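Long-range contacts in deseasin MCP-01 (Pseudoalteromonas sp., PDB 3VV3), which is a subtilisin-family serine protease that degrades collagen, probably cutting peptide bonds through a Ser-His-Asp charge-relay system: residues V46-T51 with V130-C135; G158-G163 with A192-V197. All blocks are in the same frame, centred on the assembly; numbering follows the deposited sequence.

Contact 1. Residues V46-T51 with V130-C135; sequences VGVIDT and VSIVGC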
# COMPACT_ATOMS: atom_id res chain seq x y z
N VAL A 46 -14.97 -6.57 17.43
CA VAL A 46 -14.09 -5.54 16.90
C VAL A 46 -14.58 -5.12 15.52
O VAL A 46 -14.86 -5.96 14.67
CB VAL A 46 -12.64 -6.06 16.76
CG1 VAL A 46 -11.74 -4.97 16.19
CG2 VAL A 46 -12.10 -6.52 18.11
N GLY A 47 -14.68 -3.81 15.29
CA GLY A 47 -15.09 -3.32 13.99
C GLY A 47 -13.89 -2.98 13.13
O GLY A 47 -12.94 -2.35 13.60
N VAL A 48 -13.92 -3.40 11.87
CA VAL A 48 -12.86 -3.08 10.92
C VAL A 48 -13.44 -2.18 9.83
O VAL A 48 -14.32 -2.60 9.08
CB VAL A 48 -12.23 -4.34 10.29
CG1 VAL A 48 -11.24 -3.97 9.19
CG2 VAL A 48 -11.58 -5.20 11.37
N ILE A 49 -12.95 -0.94 9.78
CA ILE A 49 -13.40 0.05 8.80
C ILE A 49 -12.34 0.15 7.71
O ILE A 49 -11.24 0.66 7.94
CB ILE A 49 -13.66 1.40 9.49
CG1 ILE A 49 -14.74 1.23 10.58
CG2 ILE A 49 -14.05 2.48 8.45
CD1 ILE A 49 -15.03 2.50 11.43
N ASP A 50 -12.65 -0.37 6.53
CA ASP A 50 -11.61 -0.62 5.54
C ASP A 50 -12.24 -0.99 4.20
O ASP A 50 -13.31 -0.48 3.85
CB ASP A 50 -10.72 -1.75 6.08
CG ASP A 50 -9.27 -1.66 5.60
OD1 ASP A 50 -9.02 -1.76 4.38
OD2 ASP A 50 -8.37 -1.54 6.46
N THR A 51 -11.58 -1.87 3.45
CA THR A 51 -12.10 -2.32 2.17
C THR A 51 -13.10 -3.47 2.32
O THR A 51 -13.57 -4.02 1.32
CB THR A 51 -10.98 -2.83 1.23
OG1 THR A 51 -10.37 -3.99 1.81
CG2 THR A 51 -9.92 -1.76 1.01
N VAL A 130 -12.70 -14.24 18.50
CA VAL A 130 -13.17 -12.86 18.60
C VAL A 130 -14.26 -12.73 17.54
O VAL A 130 -14.41 -13.63 16.71
CB VAL A 130 -12.01 -11.85 18.33
CG1 VAL A 130 -11.56 -11.93 16.86
CG2 VAL A 130 -12.41 -10.42 18.71
N SER A 131 -15.04 -11.65 17.58
CA SER A 131 -16.03 -11.41 16.53
C SER A 131 -15.65 -10.15 15.77
O SER A 131 -15.47 -9.10 16.37
CB SER A 131 -17.44 -11.26 17.11
OG SER A 131 -17.90 -12.49 17.66
N ILE A 132 -15.51 -10.28 14.46
CA ILE A 132 -15.11 -9.15 13.64
C ILE A 132 -16.26 -8.71 12.75
O ILE A 132 -16.76 -9.49 11.94
CB ILE A 132 -13.92 -9.52 12.76
CG1 ILE A 132 -12.70 -9.82 13.64
CG2 ILE A 132 -13.60 -8.39 11.77
CD1 ILE A 132 -11.53 -10.43 12.88
N VAL A 133 -16.68 -7.45 12.91
CA VAL A 133 -17.70 -6.87 12.03
C VAL A 133 -17.04 -5.89 11.06
O VAL A 133 -16.20 -5.08 11.45
CB VAL A 133 -18.82 -6.14 12.84
CG1 VAL A 133 -18.24 -5.22 13.90
CG2 VAL A 133 -19.76 -5.37 11.89
N GLY A 134 -17.40 -5.99 9.79
CA GLY A 134 -16.77 -5.15 8.79
C GLY A 134 -17.66 -4.02 8.33
O GLY A 134 -18.87 -4.17 8.22
N CYS A 135 -17.05 -2.86 8.07
CA CYS A 135 -17.70 -1.83 7.29
C CYS A 135 -16.76 -1.44 6.16
O CYS A 135 -15.64 -0.96 6.39
CB CYS A 135 -18.07 -0.60 8.13
SG CYS A 135 -19.00 0.65 7.18
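V48 and I132 meet on one face of two parallel strands, the CG2 methyl of V48 lying 3.8 Å from CG2 of I132, with the two side chains crossing at a slant. V46 is on this face as well; its CG2, anti to the carbonyl carbon, reaches back to CG2 of V130 at 4.0 Å. Helix 105-114 packs over V48 here. The other face carries V133, I49 and C135. V133 sets CG1 between its own backbone N and carbonyl carbon (chi1 48°), which lays that methyl over the partner backbone, 3.5 Å from V46 O and 3.7 Å from G47 CA, where no side chain intervenes. Helix 146-161 covers this face, and C135 is tied to it by the disulfide to C152. Five backbone bonds join the strands, from V46 N to S131 O (2.8 Å) through to D50 N and C135 O (3.1 Å). That last bond helps tie the backbone of D50, also bonded to F137 and L138; D50 OD1 accepts T51 N on its anti lone pair and also bonds H105. Such a pair of neighbouring parallel strands, with helices on both faces, belongs to the subtilisin alpha/beta core, where D50 is consistent with the aspartate of the Ser-His-Asp triad.

Contact 2. Residues G158-G163 with A192-V197; sequences GLKNAG and ADILFV
The last turn of helix 146-161 comes up against the turn that follows helix 180-191, with N161 CA 6.5 Å from A192 CA, and each helix ends in a Schellman motif, at G163 and at D193, both with positive phi. K160 does most of the reaching. Its CG stands anti to the backbone N (chi1 169°), and bends at chi2 and chi4 wrap the chain round the carbonyl of A192. CG lies 3.3 Å from A192 O and CE 3.2 Å from it, so the aliphatic part lines the same oxygen that NZ binds weakly at 3.0 Å. CG also packs 4.0 Å from A192 CB. Near the root of the side chain, K160 CB rests 3.9 Å from I194 CD1, the tip of a buried isoleucine that also leans on L169 of strand 166-171. N161 adds its amide oxygen, OD1 standing 3.5 Å from the A192 methyl. The carboxylate of D193 is too far from the ammonium for a salt bridge, but one water spans them, accepting from K160 NZ and donating to D193 OD2 at 2.8 Å. An alanine in place of K160 would probably leave A192 O without this ammonium donor and the bridging water without its lysine partner, and open a gap beside the A192 methyl. The chemistry is thus that of a lysine curled about the carbonyl at a helix end: CB and CG pack against apolar groups, the outer methylenes lie against the carbonyl oxygen, and the charge meets that carbonyl through a weak direct bond and a carboxylate through water, which would probably favour the protonated amine.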
# COMPACT_ATOMS: atom_id res chain seq x y z
N GLY A 158 -23.80 2.72 16.44
CA GLY A 158 -25.16 2.20 16.50
C GLY A 158 -25.22 0.79 17.08
O GLY A 158 -26.05 0.49 17.94
N LEU A 159 -24.33 -0.08 16.62
CA LEU A 159 -24.32 -1.46 17.13
C LEU A 159 -24.04 -1.46 18.64
O LEU A 159 -24.73 -2.13 19.42
CB LEU A 159 -23.27 -2.30 16.39
CG LEU A 159 -23.52 -2.63 14.92
CD1 LEU A 159 -22.36 -3.47 14.36
CD2 LEU A 159 -24.84 -3.37 14.74
N LYS A 160 -23.03 -0.70 19.04
CA LYS A 160 -22.63 -0.63 20.44
C LYS A 160 -23.77 -0.07 21.29
O LYS A 160 -24.09 -0.62 22.35
CB LYS A 160 -21.36 0.23 20.58
CG LYS A 160 -20.98 0.61 22.02
CD LYS A 160 -20.71 -0.63 22.86
CE LYS A 160 -20.21 -0.27 24.25
NZ LYS A 160 -21.18 0.58 25.01
N ASN A 161 -24.39 1.02 20.85
CA ASN A 161 -25.50 1.60 21.60
C ASN A 161 -26.65 0.60 21.76
O ASN A 161 -27.35 0.62 22.77
CB ASN A 161 -26.01 2.88 20.93
CG ASN A 161 -25.04 4.04 21.05
OD1 ASN A 161 -24.09 4.01 21.84
ND2 ASN A 161 -25.30 5.09 20.27
N ALA A 162 -26.83 -0.27 20.77
CA ALA A 162 -27.90 -1.27 20.82
C ALA A 162 -27.55 -2.46 21.69
O ALA A 162 -28.37 -3.36 21.88
CB ALA A 162 -28.25 -1.73 19.40
N GLY A 163 -26.34 -2.49 22.23
CA GLY A 163 -25.95 -3.54 23.16
C GLY A 163 -24.93 -4.53 22.63
O GLY A 163 -24.57 -5.47 23.33
N ALA A 192 -19.75 6.37 23.47
CA ALA A 192 -20.20 4.97 23.44
C ALA A 192 -19.16 3.98 24.00
O ALA A 192 -19.37 2.76 23.94
CB ALA A 192 -20.60 4.57 22.02
N ASP A 193 -18.06 4.51 24.51
CA ASP A 193 -16.97 3.71 25.11
C ASP A 193 -16.20 2.87 24.09
O ASP A 193 -15.84 1.72 24.36
CB ASP A 193 -17.49 2.83 26.25
CG ASP A 193 -18.19 3.64 27.34
OD1 ASP A 193 -17.65 4.68 27.75
OD2 ASP A 193 -19.28 3.22 27.79
N ILE A 194 -15.93 3.48 22.94
CA ILE A 194 -15.21 2.79 21.87
C ILE A 194 -13.81 3.38 21.70
O ILE A 194 -13.64 4.59 21.69
CB ILE A 194 -15.99 2.90 20.55
CG1 ILE A 194 -17.36 2.23 20.70
CG2 ILE A 194 -15.21 2.27 19.38
CD1 ILE A 194 -18.28 2.41 19.49
N LEU A 195 -12.83 2.49 21.57
CA LEU A 195 -11.45 2.89 21.33
C LEU A 195 -11.22 2.93 19.83
O LEU A 195 -11.52 1.96 19.13
CB LEU A 195 -10.52 1.86 21.97
CG LEU A 195 -9.01 2.07 21.81
CD1 LEU A 195 -8.55 3.19 22.73
CD2 LEU A 195 -8.28 0.77 22.15
N PHE A 196 -10.67 4.04 19.34
CA PHE A 196 -10.51 4.29 17.91
C PHE A 196 -9.03 4.17 17.59
O PHE A 196 -8.28 5.12 17.80
CB PHE A 196 -11.02 5.71 17.58
CG PHE A 196 -11.09 6.02 16.09
CD1 PHE A 196 -9.96 6.40 15.38
CD2 PHE A 196 -12.31 5.97 15.42
CE1 PHE A 196 -10.04 6.71 14.02
CE2 PHE A 196 -12.40 6.26 14.06
CZ PHE A 196 -11.26 6.63 13.37
N VAL A 197 -8.62 3.00 17.11
CA VAL A 197 -7.20 2.77 16.82
C VAL A 197 -6.91 3.20 15.38
O VAL A 197 -7.66 2.87 14.47
CB VAL A 197 -6.84 1.29 16.99
CG1 VAL A 197 -5.33 1.11 16.97
CG2 VAL A 197 -7.43 0.76 18.29
O HOH W 1 -20.46 0.70 27.77

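From the N terminus, strand 45-50 comes first, and the chain then runs through helix 105-114 before strand 131-136 returns beside it; contact 1 closes that loop of 78 residues. After a short loop the chain enters helix 146-161, whose end opens contact 2. That loop is much shorter, 28 residues holding strand 166-171 and helix 180-191, and closes ahead of strand 195-199. The two loops therefore follow in series, neither enclosing nor crossing the other. Contact 1 lies within the parallel sheet, whereas contact 2 joins a helix end to the approach of another strand of that sheet. Their centres are about 12 Å apart, and V133 CG2 packs 4.1 Å from L159 CD1, linking them directly.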